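Local coordinates for protein toll (Drosophila melanogaster, PDB 4LXR), which is the cell-surface receptor for the activated cytokine spaetzle C-106, switching on Toll signalling in embryonic dorsal-ventral patterning and antifungal defence, at residues 242-247 / 263-268. Numbering follows the deposited sequence.
Sequences TNVTDI and DHNKHL. With NAG (2-acetamido-2-deoxy-beta-D-glucopyranose), chain J.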
ATOM      1  N   THR A 242      11.947 -36.763 -23.179  1.00 35.18           N
ATOM      2  CA  THR A 242      12.690 -37.280 -22.034  1.00 39.16           C
ATOM      3  C   THR A 242      13.584 -36.251 -21.353  1.00 32.20           C
ATOM      4  O   THR A 242      13.925 -36.410 -20.183  1.00 33.05           O
ATOM      5  CB  THR A 242      13.524 -38.522 -22.399  1.00 40.89           C
ATOM      6  OG1 THR A 242      14.363 -38.218 -23.519  1.00 42.10           O
ATOM      7  CG2 THR A 242      12.607 -39.684 -22.750  1.00 38.70           C
ATOM      8  N   ASN A 243      13.963 -35.206 -22.078  1.00 32.75           N
ATOM      9  CA  ASN A 243      14.810 -34.163 -21.512  1.00 34.35           C
ATOM     10  C   ASN A 243      14.063 -32.880 -21.118  1.00 26.91           C
ATOM     11  O   ASN A 243      14.682 -31.879 -20.739  1.00 26.14           O
ATOM     12  CB  ASN A 243      15.957 -33.840 -22.477  1.00 38.97           C
ATOM     13  CG  ASN A 243      16.966 -34.973 -22.578  1.00 42.05           C
ATOM     14  OD1 ASN A 243      17.300 -35.600 -21.577  1.00 45.49           O
ATOM     15  ND2 ASN A 243      17.443 -35.246 -23.792  1.00 60.00           N
ATOM     16  N   VAL A 244      12.738 -32.896 -21.216  1.00 24.25           N
ATOM     17  CA  VAL A 244      11.965 -31.690 -20.913  1.00 25.84           C
ATOM     18  C   VAL A 244      12.136 -31.259 -19.441  1.00 22.53           C
ATOM     19  O   VAL A 244      12.161 -32.089 -18.537  1.00 27.45           O
ATOM     20  CB  VAL A 244      10.474 -31.841 -21.303  1.00 26.32           C
ATOM     21  CG1 VAL A 244       9.712 -32.774 -20.328  1.00 21.51           C
ATOM     22  CG2 VAL A 244       9.817 -30.482 -21.388  1.00 19.16           C
ATOM     23  N   THR A 245      12.326 -29.964 -19.221  1.00 20.71           N
ATOM     24  CA  THR A 245      12.473 -29.429 -17.870  1.00 24.39           C
ATOM     25  C   THR A 245      11.325 -28.499 -17.452  1.00 26.23           C
ATOM     26  O   THR A 245      11.115 -28.262 -16.260  1.00 27.77           O
ATOM     27  CB  THR A 245      13.787 -28.663 -17.721  1.00 21.99           C
ATOM     28  OG1 THR A 245      13.715 -27.454 -18.489  1.00 20.93           O
ATOM     29  CG2 THR A 245      14.984 -29.531 -18.194  1.00 23.63           C
ATOM     30  N   ASP A 246      10.608 -27.935 -18.418  1.00 25.80           N
ATOM     31  CA  ASP A 246       9.497 -27.032 -18.095  1.00 22.78           C
ATOM     32  C   ASP A 246       8.265 -27.405 -18.910  1.00 23.77           C
ATOM     33  O   ASP A 246       8.320 -27.497 -20.139  1.00 22.32           O
ATOM     34  CB  ASP A 246       9.834 -25.552 -18.366  1.00 24.30           C
ATOM     35  CG  ASP A 246      10.906 -24.989 -17.421  1.00 45.76           C
ATOM     36  OD1 ASP A 246      11.983 -25.609 -17.277  1.00 50.13           O
ATOM     37  OD2 ASP A 246      10.672 -23.911 -16.819  1.00 56.54           O
ATOM     38  N   ILE A 247       7.152 -27.601 -18.212  1.00 18.14           N
ATOM     39  CA  ILE A 247       5.894 -27.896 -18.845  1.00 19.57           C
ATOM     40  C   ILE A 247       4.818 -26.947 -18.350  1.00 24.75           C
ATOM     41  O   ILE A 247       4.635 -26.774 -17.137  1.00 24.61           O
ATOM     42  CB  ILE A 247       5.477 -29.353 -18.583  1.00 21.63           C
ATOM     43  CG1 ILE A 247       6.428 -30.311 -19.310  1.00 21.17           C
ATOM     44  CG2 ILE A 247       4.069 -29.575 -19.049  1.00 17.02           C
ATOM     45  CD1 ILE A 247       6.171 -31.810 -19.018  1.00 18.73           C
ATOM     46  N   ASP A 263       5.924 -39.723 -15.730  1.00 39.40           N
ATOM     47  CA  ASP A 263       6.816 -40.830 -15.391  1.00 39.80           C
ATOM     48  C   ASP A 263       8.049 -40.938 -16.281  1.00 39.37           C
ATOM     49  O   ASP A 263       9.082 -41.405 -15.838  1.00 41.37           O
ATOM     50  CB  ASP A 263       6.058 -42.162 -15.409  1.00 44.49           C
ATOM     51  CG  ASP A 263       5.301 -42.418 -14.126  1.00 43.80           C
ATOM     52  OD1 ASP A 263       5.050 -41.443 -13.372  1.00 39.44           O
ATOM     53  OD2 ASP A 263       4.954 -43.593 -13.879  1.00 51.10           O
ATOM     54  N   HIS A 264       7.942 -40.510 -17.532  1.00 38.35           N
ATOM     55  CA  HIS A 264       9.087 -40.565 -18.442  1.00 38.34           C
ATOM     56  C   HIS A 264       9.831 -39.240 -18.554  1.00 34.08           C
ATOM     57  O   HIS A 264      10.786 -39.119 -19.324  1.00 39.22           O
ATOM     58  CB  HIS A 264       8.646 -41.046 -19.825  1.00 45.62           C
ATOM     59  CG  HIS A 264       8.101 -42.438 -19.821  1.00 55.47           C
ATOM     60  ND1 HIS A 264       6.761 -42.713 -19.994  1.00 59.81           N
ATOM     61  CD2 HIS A 264       8.710 -43.631 -19.628  1.00 60.57           C
ATOM     62  CE1 HIS A 264       6.573 -44.020 -19.927  1.00 66.46           C
ATOM     63  NE2 HIS A 264       7.740 -44.599 -19.701  1.00 65.83           N
ATOM     64  N   ASN A 265       9.401 -38.252 -17.775  1.00 26.17           N
ATOM     65  CA  ASN A 265      10.024 -36.941 -17.790  1.00 33.54           C
ATOM     66  C   ASN A 265      10.747 -36.666 -16.471  1.00 40.50           C
ATOM     67  O   ASN A 265      10.253 -35.905 -15.622  1.00 32.98           O
ATOM     68  CB  ASN A 265       8.967 -35.872 -18.047  1.00 33.59           C
ATOM     69  CG  ASN A 265       7.992 -36.276 -19.127  1.00 37.07           C
ATOM     70  OD1 ASN A 265       6.891 -36.735 -18.839  1.00 39.27           O
ATOM     71  ND2 ASN A 265       8.400 -36.125 -20.386  1.00 34.24           N
ATOM     72  N   LYS A 266      11.915 -37.286 -16.318  1.00 31.94           N
ATOM     73  CA  LYS A 266      12.668 -37.295 -15.058  1.00 30.40           C
ATOM     74  C   LYS A 266      13.701 -36.171 -14.942  1.00 33.27           C
ATOM     75  O   LYS A 266      14.608 -36.224 -14.109  1.00 31.65           O
ATOM     76  CB  LYS A 266      13.374 -38.648 -14.887  1.00 32.48           C
ATOM     77  CG  LYS A 266      12.434 -39.786 -14.546  1.00 38.19           C
ATOM     78  CD  LYS A 266      11.598 -39.445 -13.303  1.00 38.11           C
ATOM     79  CE  LYS A 266      10.838 -40.672 -12.817  1.00 44.97           C
ATOM     80  NZ  LYS A 266       9.711 -40.288 -11.938  1.00 52.25           N
ATOM     81  N   HIS A 267      13.576 -35.167 -15.793  1.00 33.46           N
ATOM     82  CA  HIS A 267      14.431 -34.004 -15.712  1.00 34.30           C
ATOM     83  C   HIS A 267      13.598 -32.766 -15.455  1.00 30.01           C
ATOM     84  O   HIS A 267      14.104 -31.646 -15.543  1.00 32.10           O
ATOM     85  CB  HIS A 267      15.267 -33.863 -16.989  1.00 33.97           C
ATOM     86  CG  HIS A 267      16.339 -34.897 -17.097  1.00 37.34           C
ATOM     87  ND1 HIS A 267      17.414 -34.933 -16.236  1.00 35.90           N
ATOM     88  CD2 HIS A 267      16.484 -35.960 -17.925  1.00 26.20           C
ATOM     89  CE1 HIS A 267      18.187 -35.960 -16.541  1.00 38.31           C
ATOM     90  NE2 HIS A 267      17.645 -36.599 -17.561  1.00 38.44           N
ATOM     91  N   LEU A 268      12.319 -32.977 -15.149  1.00 22.00           N
ATOM     92  CA  LEU A 268      11.404 -31.863 -14.886  1.00 32.08           C
ATOM     93  C   LEU A 268      11.969 -30.966 -13.798  1.00 32.53           C
ATOM     94  O   LEU A 268      12.429 -31.440 -12.759  1.00 23.61           O
ATOM     95  CB  LEU A 268      10.021 -32.356 -14.452  1.00 29.96           C
ATOM     96  CG  LEU A 268       9.023 -32.822 -15.510  1.00 33.61           C
ATOM     97  CD1 LEU A 268       7.734 -33.304 -14.842  1.00 30.46           C
ATOM     98  CD2 LEU A 268       8.740 -31.699 -16.494  1.00 38.80           C
TER
HETATM   99  C1  NAG J2013      18.238 -36.451 -23.820  1.00 53.93           C
HETATM  100  C2  NAG J2013      19.644 -36.505 -23.234  1.00 68.77           C
HETATM  101  C3  NAG J2013      20.363 -37.764 -23.697  1.00 71.40           C
HETATM  102  C4  NAG J2013      19.549 -38.981 -23.274  1.00 76.88           C
HETATM  103  C5  NAG J2013      18.134 -38.881 -23.847  1.00 69.51           C
HETATM  104  C6  NAG J2013      17.233 -40.004 -23.390  1.00 68.77           C
HETATM  105  C7  NAG J2013      20.824 -34.463 -22.615  1.00 83.72           C
HETATM  106  C8  NAG J2013      21.591 -33.269 -23.092  1.00 83.14           C
HETATM  107  N2  NAG J2013      20.408 -35.309 -23.561  1.00 75.51           N
HETATM  108  O3  NAG J2013      21.664 -37.811 -23.122  1.00 69.52           O
HETATM  109  O4  NAG J2013      20.166 -40.191 -23.703  1.00 83.75           O
HETATM  110  O5  NAG J2013      17.510 -37.651 -23.437  1.00 59.39           O
HETATM  111  O6  NAG J2013      16.206 -40.258 -24.338  1.00 66.32           O
HETATM  112  O7  NAG J2013      20.595 -34.654 -21.423  1.00 86.45           O
HETATM  113  O   HOH W   1      12.395 -34.941 -18.339  1.00 29.62           O
HETATM  114  O   HOH W   2      13.668 -38.579 -18.349  1.00 35.86           O
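Two successive coils of the Toll leucine-rich repeat solenoid meet where the loop leading into strand 246-248 lies against the equivalent loop of the next repeat, V244 packing on N265 and L268, and I247 on L268. CD2 of L268 lies 3.6 Å from CD1 of I247 and 4.1 Å from CG1 of V244. The same V244 CG1 sits 3.6 Å from ND2 of N265, an amide whose N-H groups are taken by the carbonyls of F238 and L241 in the preceding coil; both N-H groups of ND2 are thus used, and ND2 also lies against aliphatic carbon. Nearer the surface the two backbones are joined through water rather than directly. One water donates to the carbonyls of T242 and V244 and accepts from N of H267, 2.8 Å away; a second donates to O of T242 and O of H264 and accepts from N of K266. The O of T242 is therefore gripped by both waters, and it also lies in the plane of the H267 ring, at its edge, 3.4 Å from CD2. ND1 of that ring is held by E293. N243 carries an N-linked sugar, ND2 being bonded covalently to C1 of the N-acetylglucosamine, and its remaining N-H reaches O of T218. OG1 of T242 and O6 of the sugar share a hydrogen bond of 2.9 Å. Successive repeats stacking their buried hydrophobic consensus residues, here V244 and I247 against L268, are characteristic of a leucine-rich repeat solenoid.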